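Local coordinates for protein galactitol 1-phosphate 5-dehydrogenase (Escherichia coli, PDB 4UEJ) that oxidises galactitol 1-phosphate to D-tagatose 6-phosphate with NAD(+), as a zinc-dependent homodimeric dehydrogenase of the alcohol dehydrogenase family, at residues L150-L155 with L232-A237; Q157-K162 with Q178-L183; I172-I177 with L198-S203. All coordinates share one frame; numbering follows the deposited sequence. Where two conformers were deposited one is given.

Contact 1 of 3, residues L150-L155 with L232-A237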
loop_
_atom_site.group_PDB
_atom_site.type_symbol
_atom_site.label_atom_id
_atom_site.label_comp_id
_atom_site.label_asym_id
_atom_site.label_seq_id
_atom_site.Cartn_x
_atom_site.Cartn_y
_atom_site.Cartn_z
ATOM N N LEU A 150 5.601 -16.663 4.474
ATOM C CA LEU A 150 4.640 -17.318 3.609
ATOM C C LEU A 150 3.329 -16.545 3.578
ATOM O O LEU A 150 2.679 -16.478 2.541
ATOM C CB LEU A 150 4.371 -18.752 4.050
ATOM C CG LEU A 150 5.539 -19.717 3.822
ATOM C CD1 LEU A 150 5.086 -21.134 4.209
ATOM C CD2 LEU A 150 5.950 -19.691 2.365
ATOM N N HIS A 151 2.948 -15.980 4.717
ATOM C CA HIS A 151 1.706 -15.211 4.783
ATOM C C HIS A 151 1.797 -13.973 3.902
ATOM O O HIS A 151 0.851 -13.647 3.186
ATOM C CB HIS A 151 1.390 -14.786 6.217
ATOM C CG HIS A 151 0.084 -14.068 6.339
ATOM N ND1 HIS A 151 -1.125 -14.676 6.071
ATOM C CD2 HIS A 151 -0.207 -12.788 6.666
ATOM C CE1 HIS A 151 -2.102 -13.803 6.233
ATOM N NE2 HIS A 151 -1.572 -12.649 6.608
ATOM N N ALA A 152 2.937 -13.292 3.960
ATOM C CA ALA A 152 3.163 -12.139 3.073
ATOM C C ALA A 152 3.122 -12.536 1.599
ATOM O O ALA A 152 2.482 -11.835 0.803
ATOM C CB ALA A 152 4.470 -11.462 3.398
ATOM N N PHE A 153 3.786 -13.636 1.221
ATOM C CA PHE A 153 3.682 -14.131 -0.164
ATOM C C PHE A 153 2.231 -14.420 -0.559
ATOM O O PHE A 153 1.793 -14.120 -1.674
ATOM C CB PHE A 153 4.519 -15.405 -0.369
ATOM C CG PHE A 153 6.002 -15.191 -0.253
ATOM C CD1 PHE A 153 6.564 -13.942 -0.459
ATOM C CD2 PHE A 153 6.839 -16.244 0.083
ATOM C CE1 PHE A 153 7.937 -13.748 -0.351
ATOM C CE2 PHE A 153 8.217 -16.052 0.192
ATOM C CZ PHE A 153 8.759 -14.803 -0.008
ATOM N N HIS A 154 1.483 -15.019 0.357
ATOM C CA HIS A 154 0.081 -15.330 0.103
ATOM C C HIS A 154 -0.733 -14.072 -0.167
ATOM O O HIS A 154 -1.532 -14.033 -1.102
ATOM C CB HIS A 154 -0.515 -16.091 1.290
ATOM C CG HIS A 154 -1.962 -16.434 1.120
ATOM N ND1 HIS A 154 -2.812 -16.619 2.187
ATOM C CD2 HIS A 154 -2.706 -16.636 0.007
ATOM C CE1 HIS A 154 -4.020 -16.912 1.740
ATOM N NE2 HIS A 154 -3.982 -16.929 0.420
ATOM N N LEU A 155 -0.513 -13.036 0.631
ATOM C CA LEU A 155 -1.247 -11.778 0.432
ATOM C C LEU A 155 -0.897 -11.146 -0.904
ATOM O O LEU A 155 -1.711 -10.443 -1.478
ATOM C CB LEU A 155 -0.956 -10.785 1.547
ATOM C CG LEU A 155 -1.517 -11.166 2.923
ATOM C CD1 LEU A 155 -1.087 -10.123 3.938
ATOM C CD2 LEU A 155 -3.024 -11.289 2.881
ATOM N N LEU A 232 8.395 -8.148 -6.027
ATOM C CA LEU A 232 7.727 -8.329 -4.747
ATOM C C LEU A 232 8.779 -8.093 -3.693
ATOM O O LEU A 232 9.739 -8.871 -3.568
ATOM C CB LEU A 232 7.121 -9.729 -4.645
ATOM C CG LEU A 232 6.641 -10.159 -3.265
ATOM C CD1 LEU A 232 5.590 -9.168 -2.786
ATOM C CD2 LEU A 232 6.072 -11.581 -3.334
ATOM N N ILE A 233 8.617 -7.002 -2.958
ATOM C CA ILE A 233 9.578 -6.584 -1.966
ATOM C C ILE A 233 9.001 -6.872 -0.583
ATOM O O ILE A 233 7.889 -6.451 -0.267
ATOM C CB ILE A 233 9.891 -5.089 -2.110
ATOM C CG1 ILE A 233 10.296 -4.748 -3.556
ATOM C CG2 ILE A 233 10.929 -4.658 -1.111
ATOM C CD1 ILE A 233 10.484 -3.258 -3.816
ATOM N N LEU A 234 9.729 -7.618 0.231
ATOM C CA LEU A 234 9.284 -7.835 1.605
ATOM C C LEU A 234 10.151 -7.025 2.540
ATOM O O LEU A 234 11.364 -7.230 2.608
ATOM C CB LEU A 234 9.365 -9.307 2.000
ATOM C CG LEU A 234 8.141 -10.182 1.788
ATOM C CD1 LEU A 234 7.828 -10.271 0.300
ATOM C CD2 LEU A 234 8.396 -11.561 2.405
ATOM N N GLU A 235 9.530 -6.102 3.253
ATOM C CA GLU A 235 10.202 -5.307 4.261
ATOM C C GLU A 235 10.107 -6.056 5.581
ATOM O O GLU A 235 9.037 -6.093 6.192
ATOM C CB GLU A 235 9.564 -3.910 4.371
ATOM C CG GLU A 235 10.508 -2.852 4.908
ATOM C CD GLU A 235 11.104 -3.256 6.241
ATOM O OE1 GLU A 235 10.347 -3.386 7.230
ATOM O OE2 GLU A 235 12.318 -3.517 6.281
ATOM N N THR A 236 11.224 -6.632 6.032
ATOM C CA THR A 236 11.215 -7.411 7.270
ATOM C C THR A 236 11.991 -6.746 8.406
ATOM O O THR A 236 11.921 -7.202 9.547
ATOM C CB THR A 236 11.792 -8.831 7.052
ATOM O OG1 THR A 236 13.216 -8.776 6.890
ATOM C CG2 THR A 236 11.172 -9.464 5.813
ATOM N N ALA A 237 12.716 -5.668 8.109
ATOM C CA ALA A 237 13.587 -5.051 9.113
ATOM C C ALA A 237 12.837 -4.152 10.104
ATOM O O ALA A 237 13.294 -3.940 11.231
ATOM C CB ALA A 237 14.702 -4.261 8.429
#
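Phe153 reaches from helix 143-155 to two leucines of strand 231-235. Its CE1 corner meets Leu234 CD1 at 3.5 Å, with that methyl at the ring edge and near the ring plane, while Leu234 CD2 lies equally near CE1. The Phe153 and Leu234 side chains cross at about a right angle. Leu232 comes in obliquely, its CD2 3.8 Å from Phe153 CD1. Beside them Ala152 CB points at the strand and touches Leu234 CD2 at 4.1 Å. Phe153 CG stands anti to the carbonyl carbon (chi1 -66°), which carries the ring off the helix flank to the strand. This is helix-on-sheet packing in the Rossmann-type coenzyme domain: the axes of segments 150-155 and 232-235 lie at 142°, nearer antiparallel than parallel. With alanine in place of Phe153, the methyls of Leu232 and Leu234 would probably face a gap where the ring now fills the space beside Ala152. In the next shell, strand 163-167 bonds Leu232 and Leu234 through its backbone, and Ala176 of helix 171-182 packs on Leu234. On the helix, His151 ND1 bonds Glu298, and its NE2 bonds Glu280 of the second subunit.

Contact 2 of 3, residues Q157-K162 with Q178-L183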
loop_
_atom_site.group_PDB
_atom_site.type_symbol
_atom_site.label_atom_id
_atom_site.label_comp_id
_atom_site.label_asym_id
_atom_site.label_seq_id
_atom_site.Cartn_x
_atom_site.Cartn_y
_atom_site.Cartn_z
ATOM N N GLN A 157 -0.384 -12.794 -3.608
ATOM C CA GLN A 157 -0.814 -13.751 -4.631
ATOM C C GLN A 157 0.384 -14.532 -5.188
ATOM O O GLN A 157 0.432 -14.873 -6.369
ATOM C CB GLN A 157 -1.579 -13.052 -5.764
ATOM C CG GLN A 157 -2.973 -12.558 -5.375
ATOM C CD GLN A 157 -2.944 -11.353 -4.445
ATOM O OE1 GLN A 157 -2.246 -10.365 -4.699
ATOM N NE2 GLN A 157 -3.708 -11.430 -3.359
ATOM N N GLY A 158 1.352 -14.804 -4.325
ATOM C CA GLY A 158 2.441 -15.709 -4.651
ATOM C C GLY A 158 3.708 -15.024 -5.116
ATOM O O GLY A 158 3.703 -13.829 -5.406
ATOM N N CYS A 159 4.803 -15.774 -5.187
ATOM C CA CYS A 159 6.062 -15.181 -5.630
ATOM C C CYS A 159 6.564 -15.806 -6.920
ATOM O O CYS A 159 7.645 -15.462 -7.404
ATOM C CB CYS A 159 7.126 -15.302 -4.532
ATOM S SG CYS A 159 7.505 -16.980 -4.066
ATOM N N GLU A 160 5.774 -16.705 -7.500
ATOM C CA GLU A 160 6.202 -17.406 -8.713
ATOM C C GLU A 160 6.491 -16.474 -9.901
ATOM O O GLU A 160 5.668 -15.633 -10.278
ATOM C CB GLU A 160 5.159 -18.452 -9.116
ATOM C CG GLU A 160 5.501 -19.160 -10.417
ATOM C CD GLU A 160 5.241 -20.655 -10.371
ATOM O OE1 GLU A 160 4.304 -21.089 -9.665
ATOM O OE2 GLU A 160 5.988 -21.400 -11.041
ATOM N N ASN A 161 7.675 -16.645 -10.485
ATOM C CA ASN A 161 8.174 -15.811 -11.576
ATOM C C ASN A 161 8.295 -14.334 -11.228
ATOM O O ASN A 161 8.399 -13.506 -12.119
ATOM C CB ASN A 161 7.292 -15.967 -12.816
ATOM C CG ASN A 161 7.213 -17.391 -13.278
ATOM O OD1 ASN A 161 8.214 -18.102 -13.273
ATOM N ND2 ASN A 161 6.019 -17.832 -13.656
ATOM N N LYS A 162 8.289 -13.999 -9.942
ATOM C CA LYS A 162 8.511 -12.617 -9.538
ATOM C C LYS A 162 9.958 -12.347 -9.155
ATOM O O LYS A 162 10.730 -13.251 -8.799
ATOM C CB LYS A 162 7.585 -12.233 -8.375
ATOM C CG LYS A 162 6.117 -12.315 -8.736
ATOM C CD LYS A 162 5.202 -11.829 -7.613
ATOM C CE LYS A 162 3.737 -11.903 -8.039
ATOM N NZ LYS A 162 2.754 -11.653 -6.920
ATOM N N GLN A 178 14.653 -18.366 1.401
ATOM C CA GLN A 178 14.567 -19.789 1.120
ATOM C C GLN A 178 13.207 -20.175 0.554
ATOM O O GLN A 178 13.125 -20.970 -0.388
ATOM C CB GLN A 178 14.862 -20.597 2.386
ATOM C CG GLN A 178 16.230 -20.346 2.968
ATOM C CD GLN A 178 16.490 -21.218 4.176
ATOM O OE1 GLN A 178 15.925 -22.297 4.292
ATOM N NE2 GLN A 178 17.339 -20.752 5.084
ATOM N N CYS A 179 12.140 -19.604 1.117
ATOM C CA CYS A 179 10.798 -19.922 0.638
ATOM C C CYS A 179 10.571 -19.377 -0.777
ATOM O O CYS A 179 10.031 -20.081 -1.623
ATOM C CB CYS A 179 9.737 -19.383 1.587
ATOM S SG CYS A 179 9.681 -20.314 3.144
ATOM N N ALA A 180 11.025 -18.154 -1.030
ATOM C CA ALA A 180 10.899 -17.566 -2.367
ATOM C C ALA A 180 11.556 -18.438 -3.427
ATOM O O ALA A 180 11.009 -18.637 -4.506
ATOM C CB ALA A 180 11.495 -16.158 -2.393
ATOM N N VAL A 181 12.742 -18.953 -3.129
ATOM C CA VAL A 181 13.428 -19.826 -4.066
ATOM C C VAL A 181 12.623 -21.101 -4.299
ATOM O O VAL A 181 12.440 -21.536 -5.434
ATOM C CB VAL A 181 14.843 -20.172 -3.563
ATOM C CG1 VAL A 181 15.486 -21.197 -4.464
ATOM C CG2 VAL A 181 15.673 -18.897 -3.509
ATOM N N ALA A 182 12.113 -21.676 -3.218
ATOM C CA ALA A 182 11.421 -22.950 -3.298
ATOM C C ALA A 182 10.093 -22.839 -4.052
ATOM O O ALA A 182 9.619 -23.808 -4.666
ATOM C CB ALA A 182 11.189 -23.497 -1.886
ATOM N N LEU A 183 9.508 -21.653 -4.004
ATOM C CA LEU A 183 8.185 -21.392 -4.550
ATOM C C LEU A 183 8.261 -20.766 -5.937
ATOM O O LEU A 183 7.259 -20.289 -6.472
ATOM C CB LEU A 183 7.401 -20.480 -3.614
ATOM C CG LEU A 183 7.160 -21.065 -2.216
ATOM C CD1 LEU A 183 6.656 -19.977 -1.317
ATOM C CD2 LEU A 183 6.184 -22.218 -2.277
#
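Cys159 meets helix 171-182 where that helix ends, and its short side chain does most of the touching. CB points toward the helix and hands the contact on to the sulfur. SG sits between the backbone N and the carbonyl carbon (chi1 61°), a rotation that turns it to the last helical turn. There it lies 3.5 Å from Leu183 CB and 3.8 Å from Ala180 CA, with the Ala180 methyl carbon at 4.4 Å from SG. Leu183 CD1 also comes to the sulfur, at 4.2 Å. Next along the loop, Glu160 CA packs against the carbonyl oxygen of Leu183, the first residue to leave helical geometry.

The loop leads from the Schellman motif that ends helix 143-155, with Gln157 as C-prime residue, into strand 163-167, first strand of the Rossmann-type parallel sheet, and packs on the C-terminal end of the helix that follows this strand; Val164 touches both Cys159 and Ala180. A type II turn from Cys159 to Lys162 shapes it, and Lys162 folds back so that NZ donates to Gly158 O at 2.8 Å.

No hydrogen bond joins the two segments: the contact of Cys159 SG with Ala180 and Leu183 is apolar and van der Waals in kind, and backbone bonds of Asn161 to Gly184 and Lys162 to Lys186 follow just beyond.

Contact 3 of 3, residues I172-I177 with L198-S203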
loop_
_atom_site.group_PDB
_atom_site.type_symbol
_atom_site.label_atom_id
_atom_site.label_comp_id
_atom_site.label_asym_id
_atom_site.label_seq_id
_atom_site.Cartn_x
_atom_site.Cartn_y
_atom_site.Cartn_z
ATOM N N ILE A 172 13.483 -14.156 10.015
ATOM C CA ILE A 172 12.309 -14.088 9.164
ATOM C C ILE A 172 12.705 -13.838 7.714
ATOM O O ILE A 172 12.242 -14.524 6.807
ATOM C CB ILE A 172 11.342 -12.980 9.620
ATOM C CG1 ILE A 172 10.843 -13.265 11.035
ATOM C CG2 ILE A 172 10.163 -12.870 8.658
ATOM C CD1 ILE A 172 10.093 -14.556 11.135
ATOM N N GLY A 173 13.574 -12.861 7.510
ATOM C CA GLY A 173 14.069 -12.548 6.174
ATOM C C GLY A 173 14.831 -13.677 5.496
ATOM O O GLY A 173 14.632 -13.952 4.311
ATOM N N LEU A 174 15.725 -14.332 6.233
ATOM C CA LEU A 174 16.474 -15.421 5.645
ATOM C C LEU A 174 15.554 -16.576 5.284
ATOM O O LEU A 174 15.750 -17.220 4.265
ATOM C CB LEU A 174 17.572 -15.896 6.596
ATOM C CG LEU A 174 18.690 -14.875 6.795
ATOM C CD1 LEU A 174 19.640 -15.291 7.928
ATOM C CD2 LEU A 174 19.461 -14.712 5.483
ATOM N N LEU A 175 14.555 -16.849 6.126
ATOM C CA LEU A 175 13.583 -17.900 5.802
ATOM C C LEU A 175 12.800 -17.529 4.544
ATOM O O LEU A 175 12.555 -18.374 3.679
ATOM C CB LEU A 175 12.628 -18.148 6.971
ATOM C CG LEU A 175 13.291 -18.866 8.168
ATOM C CD1 LEU A 175 12.390 -18.738 9.407
ATOM C CD2 LEU A 175 13.545 -20.308 7.857
ATOM N N ALA A 176 12.420 -16.259 4.450
ATOM C CA ALA A 176 11.687 -15.771 3.291
ATOM C C ALA A 176 12.478 -15.952 1.993
ATOM O O ALA A 176 11.911 -16.279 0.952
ATOM C CB ALA A 176 11.308 -14.307 3.484
ATOM N N ILE A 177 13.785 -15.743 2.046
ATOM C CA ILE A 177 14.622 -16.011 0.881
ATOM C C ILE A 177 14.503 -17.452 0.443
ATOM O O ILE A 177 14.274 -17.731 -0.739
ATOM C CB ILE A 177 16.088 -15.694 1.168
ATOM C CG1 ILE A 177 16.250 -14.186 1.374
ATOM C CG2 ILE A 177 16.974 -16.219 0.040
ATOM C CD1 ILE A 177 17.609 -13.790 1.910
ATOM N N LEU A 198 24.604 -11.697 4.414
ATOM C CA LEU A 198 24.431 -11.576 2.978
ATOM C C LEU A 198 25.091 -12.746 2.253
ATOM O O LEU A 198 24.516 -13.274 1.310
ATOM C CB LEU A 198 24.967 -10.227 2.479
ATOM C CG LEU A 198 24.080 -9.028 2.879
ATOM C CD1 LEU A 198 24.526 -7.715 2.221
ATOM C CD2 LEU A 198 22.609 -9.289 2.581
ATOM N N ALA A 199 26.281 -13.164 2.694
ATOM C CA ALA A 199 26.884 -14.367 2.125
ATOM C C ALA A 199 25.955 -15.548 2.380
ATOM O O ALA A 199 25.680 -16.341 1.486
ATOM C CB ALA A 199 28.284 -14.639 2.712
ATOM N N LEU A 200 25.461 -15.639 3.607
ATOM C CA LEU A 200 24.465 -16.636 3.964
ATOM C C LEU A 200 23.243 -16.527 3.060
ATOM O O LEU A 200 22.713 -17.530 2.570
ATOM C CB LEU A 200 24.058 -16.470 5.430
ATOM C CG LEU A 200 23.449 -17.692 6.106
ATOM C CD1 LEU A 200 24.390 -18.900 5.960
ATOM C CD2 LEU A 200 23.207 -17.420 7.586
ATOM N N ALA A 201 22.791 -15.299 2.831
ATOM C CA ALA A 201 21.651 -15.099 1.945
ATOM C C ALA A 201 21.920 -15.691 0.556
ATOM O O ALA A 201 21.054 -16.330 -0.020
ATOM C CB ALA A 201 21.302 -13.600 1.845
ATOM N N LYS A 202 23.123 -15.485 0.021
ATOM C CA LYS A 202 23.480 -16.073 -1.268
ATOM C C LYS A 202 23.475 -17.607 -1.212
ATOM O O LYS A 202 23.066 -18.254 -2.175
ATOM C CB LYS A 202 24.856 -15.584 -1.746
ATOM C CG LYS A 202 24.961 -14.079 -1.981
ATOM C CD LYS A 202 26.418 -13.653 -1.968
ATOM C CE LYS A 202 26.560 -12.154 -2.109
ATOM N NZ LYS A 202 26.539 -11.751 -3.533
ATOM N N SER A 203 23.920 -18.169 -0.089
ATOM C CA SER A 203 23.927 -19.623 0.081
ATOM C C SER A 203 22.514 -20.195 0.105
ATOM O O SER A 203 22.308 -21.372 -0.188
ATOM C CB SER A 203 24.675 -20.020 1.358
ATOM O OG SER A 203 23.852 -19.908 2.502
#
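Leu174 and Ile177, one helical turn apart, face Ala201 with matching first torsions: Leu174 CG and Ile177 CG1 both stand anti to their carbonyl carbons (chi1 near -67°), and each CB already points toward helix 196-203. From the other helix Leu200 answers with a branch directed at Leu174.

The closest approach is Ile177 CD1 to Ala201 CB, 3.7 Å, the extended tip of the isoleucine against a bare methyl. The other isoleucine branch, CG2, passes 4.1 Å from Ala201 O. Leu174 divides its two methyls: CD2 lies 4.2 Å from Ala201 CA and as far from its CB, while CD1 meets Leu200 CD2 at the same distance. The Leu174 and Leu200 side chains cross about at right angles. The small Ala201 thus receives both larger residues on its CB and backbone, and its size suits the 6.4 Å separation of Leu174 CA and Ala201 CA.

The axes of segments 172-177 and 198-203 pass 9.8 Å apart at 26°, running in nearly the same direction. No hydrogen bond crosses between them. Beneath the pair lies strand 187-192, whose Ala190 touches both Ile177 and Ala201, while Pro315 packs on Leu200 and Leu316 on Leu174.

Two near-parallel helices on one side of a parallel sheet, with a strand between them in sequence, are characteristic of the Rossmann fold; Gly173, beside Leu174, belongs to a sequence pattern consistent with the GxGxxG strand-turn-helix pattern of that fold.

Overall arrangement
From the N terminus, helix 143-155 supplies the first half of contact 1, whose partner, strand 231-235, comes 77 residues later and closes the longest loop of the three. Within that loop lie both other contacts. The loop 157-162 follows the helix directly and pairs with the end of helix 171-182 in contact 2. Contact 3 takes the preceding part of the same helix, 172-177, and joins it to helix 196-203, so contacts 2 and 3 alternate along the chain. Contact 1 touches both neighbours: Phe153 packs on Ala180 and on Ala176. Together the contacts tie helices 143-155, 171-182 and 196-203 to one another and to the parallel sheet.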